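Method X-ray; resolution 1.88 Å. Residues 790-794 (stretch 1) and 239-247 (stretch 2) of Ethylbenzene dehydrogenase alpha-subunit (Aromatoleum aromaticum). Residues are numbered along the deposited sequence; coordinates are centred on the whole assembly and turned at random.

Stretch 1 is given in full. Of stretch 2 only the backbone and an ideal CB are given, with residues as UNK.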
# COMPACT_ATOMS: atom_id res chain seq x y z
N LYS A 790 4.21 -23.39 16.69
CA LYS A 790 2.81 -22.95 16.83
C LYS A 790 2.68 -21.46 16.76
O LYS A 790 3.67 -20.75 17.00
CB LYS A 790 2.27 -23.39 18.19
CG LYS A 790 3.05 -22.84 19.34
CD LYS A 790 2.60 -23.40 20.73
CE LYS A 790 2.53 -24.87 20.71
NZ LYS A 790 2.77 -25.45 22.06
N PRO A 791 1.47 -20.96 16.44
CA PRO A 791 1.27 -19.54 16.41
C PRO A 791 1.61 -18.85 17.74
O PRO A 791 1.44 -19.41 18.83
CB PRO A 791 -0.21 -19.38 16.04
CG PRO A 791 -0.57 -20.62 15.33
CD PRO A 791 0.24 -21.68 16.01
N ILE A 792 2.23 -17.69 17.58
CA ILE A 792 2.59 -16.83 18.67
C ILE A 792 1.30 -16.24 19.18
O ILE A 792 0.54 -15.79 18.39
CB ILE A 792 3.54 -15.72 18.21
CG1 ILE A 792 4.92 -16.32 17.87
CG2 ILE A 792 3.70 -14.61 19.32
CD1 ILE A 792 5.88 -15.38 17.20
N TYR A 793 1.06 -16.28 20.49
CA TYR A 793 -0.06 -15.54 21.10
C TYR A 793 0.41 -15.13 22.50
O TYR A 793 1.28 -15.78 23.09
CB TYR A 793 -1.36 -16.38 21.19
CG TYR A 793 -1.27 -17.55 22.12
CD1 TYR A 793 -0.83 -18.79 21.65
CD2 TYR A 793 -1.64 -17.46 23.45
CE1 TYR A 793 -0.77 -19.87 22.49
CE2 TYR A 793 -1.53 -18.52 24.30
CZ TYR A 793 -1.12 -19.73 23.81
OH TYR A 793 -1.04 -20.79 24.64
N PRO A 794 -0.13 -14.03 23.01
CA PRO A 794 0.36 -13.52 24.30
C PRO A 794 -0.44 -13.93 25.50
O PRO A 794 -1.53 -14.48 25.39
CB PRO A 794 0.21 -12.00 24.11
CG PRO A 794 -1.10 -11.89 23.41
CD PRO A 794 -1.16 -13.13 22.45
N UNK A 239 0.53 -11.39 18.55
CA UNK A 239 0.38 -12.70 18.00
C UNK A 239 0.94 -12.69 16.60
O UNK A 239 1.18 -11.62 16.02
CB UNK A 239 -1.08 -13.15 18.02
N UNK A 240 1.17 -13.89 16.08
CA UNK A 240 1.56 -14.05 14.70
C UNK A 240 0.27 -14.24 13.88
O UNK A 240 -0.71 -14.74 14.40
CB UNK A 240 2.52 -15.22 14.53
N UNK A 241 0.32 -13.89 12.61
CA UNK A 241 -0.92 -13.78 11.81
C UNK A 241 -1.67 -15.10 11.72
O UNK A 241 -2.91 -15.08 11.57
CB UNK A 241 -0.60 -13.29 10.40
N UNK A 242 -0.94 -16.22 11.79
CA UNK A 242 -1.55 -17.55 11.69
C UNK A 242 -2.35 -17.90 12.96
O UNK A 242 -3.15 -18.82 12.93
CB UNK A 242 -0.47 -18.60 11.44
N UNK A 243 -2.19 -17.09 14.02
CA UNK A 243 -3.01 -17.20 15.25
C UNK A 243 -4.50 -17.02 14.92
O UNK A 243 -5.36 -17.65 15.56
CB UNK A 243 -2.57 -16.16 16.28
N UNK A 244 -4.81 -16.26 13.88
CA UNK A 244 -6.21 -16.10 13.45
C UNK A 244 -6.84 -17.42 13.04
O UNK A 244 -8.05 -17.59 13.13
CB UNK A 244 -6.30 -15.11 12.28
N UNK A 245 -6.03 -18.38 12.62
CA UNK A 245 -6.56 -19.66 12.24
C UNK A 245 -7.08 -20.49 13.42
O UNK A 245 -7.75 -21.50 13.22
CB UNK A 245 -5.48 -20.44 11.49
N UNK A 246 -6.74 -20.06 14.64
CA UNK A 246 -7.25 -20.63 15.86
C UNK A 246 -8.41 -19.86 16.53
O UNK A 246 -8.88 -20.27 17.57
CB UNK A 246 -6.09 -20.75 16.85
N UNK A 247 -8.82 -18.74 15.93
CA UNK A 247 -9.88 -17.93 16.44
C UNK A 247 -11.18 -18.37 15.79
O UNK A 247 -11.18 -18.92 14.68
CB UNK A 247 -9.60 -16.45 16.20

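Position 239 lies in an extended part of the loop (phi/psi -132/164), with its CA 4.2 Å from the CA of Tyr793. The ideal CB sits 3.1 Å from Ile792 O, which is tight, and 4.0 Å from Tyr793 CA. CA-to-CB runs sideways to stretch 1, so a long side chain can leave along the flank; branching at CB would have to respect the nearby carbonyl, but many residues would fit. The deposited residue is Tyr239. Its chi1 is p and its ring leads away from stretch 1, leaving the CB to make a loose apolar contact with Pro794 (CB to CD, 4.4 Å). Its backbone contributes a CA-H...O contact, with Tyr239 CA 3.1 Å from Ile792 O, while its hydroxyl is hydrogen-bonded elsewhere in the structure.

Position 240 is the most telling. Its CB points toward stretch 1, 3.9 Å from Ile792 CB, and its backbone N already donates to Ile792 O at 3.1 Å. The amide N of Ile792 lies about 3.9 Å from the ideal CB of position 240, within range of an acceptor one atom further out. A small side chain carrying an acceptor is suitable: serine or threonine, or perhaps aspartate or asparagine, which also often precede a helical turn. The residue is Ser240. With chi1 at p, its OG accepts from Ile792 N at 2.9 Å, so the residue is tied to Ile792 by two hydrogen bonds, one through its backbone and one through its side chain. Ser240 OG also lies 3.4 Å from Pro791 CA.

Position 241 opens a 3-10 segment and directs its CB away from stretch 1, which sets no demand; any residue tolerating helical angles would do. It is Ala241.

At position 242, CA-to-CB runs sideways, with the ideal CB 4.4 Å from Pro791 CG. A short polar side chain could bring an acceptor to the hydroxyl of Ser240, which still has a proton to give, so aspartate or asparagine would suit. Asp242 does this: its OD1 accepts from Ser240 OG at 2.6 Å and lies 3.3 Å from Pro791 CB.

Position 243 has its CA 5.0 Å from the CA of Pro791, and its N donates to Ser240 O at 2.8 Å. CA-to-CB runs sideways, and the ideal CB of position 243 lies alongside stretch 1, 3.8 Å from Ile792 O, 4.0 Å from Pro791 CB and 5.1 Å from Tyr793 CB. A side chain of moderate length, polar or apolar, could pass beside Tyr793. Asn243, chi1 t, places OD1 3.7 Å from Tyr793 CB; both ends of its amide are hydrogen-bonded elsewhere.

Positions 244 and 245 point away and sideways respectively, and stretch 1 constrains neither. They are Leu244 and Leu245.

Position 246 points toward stretch 1 from a distance, its ideal CB having no neighbour there within 5.5 Å. Pro791 offers ring carbons and no donor, so apolar or polar side chains of moderate reach would serve; no charge is selected. Asp246, chi1 m, brings OD2 to 3.8 Å from Pro791 CG; this oxygen is hydrogen-bonded elsewhere.

Position 247 is out of reach and unconstrained by stretch 1; it is Ala247.

Stretch 2 (239-247) YSADNLLDA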
# COMPACT_ATOMS: atom_id res chain seq x y z
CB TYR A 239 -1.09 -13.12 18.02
CG TYR A 239 -2.08 -12.20 17.30
CD1 TYR A 239 -2.79 -11.25 17.98
CD2 TYR A 239 -2.37 -12.36 15.96
CE1 TYR A 239 -3.72 -10.47 17.36
CE2 TYR A 239 -3.30 -11.60 15.32
CZ TYR A 239 -3.98 -10.64 16.00
OH TYR A 239 -4.93 -9.85 15.35
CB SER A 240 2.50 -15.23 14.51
OG SER A 240 1.96 -16.48 14.98
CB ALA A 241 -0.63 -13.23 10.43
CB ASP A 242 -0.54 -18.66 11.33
CG ASP A 242 0.64 -18.77 12.31
OD1 ASP A 242 0.73 -17.90 13.21
OD2 ASP A 242 1.51 -19.67 12.14
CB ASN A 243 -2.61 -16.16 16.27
CG ASN A 243 -3.30 -16.34 17.63
OD1 ASN A 243 -3.28 -17.43 18.20
ND2 ASN A 243 -3.88 -15.27 18.16
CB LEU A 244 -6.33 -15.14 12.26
CG LEU A 244 -5.99 -13.66 12.40
CD1 LEU A 244 -6.44 -12.93 11.11
CD2 LEU A 244 -6.60 -13.06 13.67
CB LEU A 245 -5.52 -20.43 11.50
CG LEU A 245 -5.11 -19.82 10.16
CD1 LEU A 245 -3.91 -20.60 9.60
CD2 LEU A 245 -6.31 -19.85 9.20
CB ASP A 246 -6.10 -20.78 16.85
CG ASP A 246 -5.14 -21.90 16.47
OD1 ASP A 246 -5.63 -22.92 15.97
OD2 ASP A 246 -3.93 -21.77 16.71
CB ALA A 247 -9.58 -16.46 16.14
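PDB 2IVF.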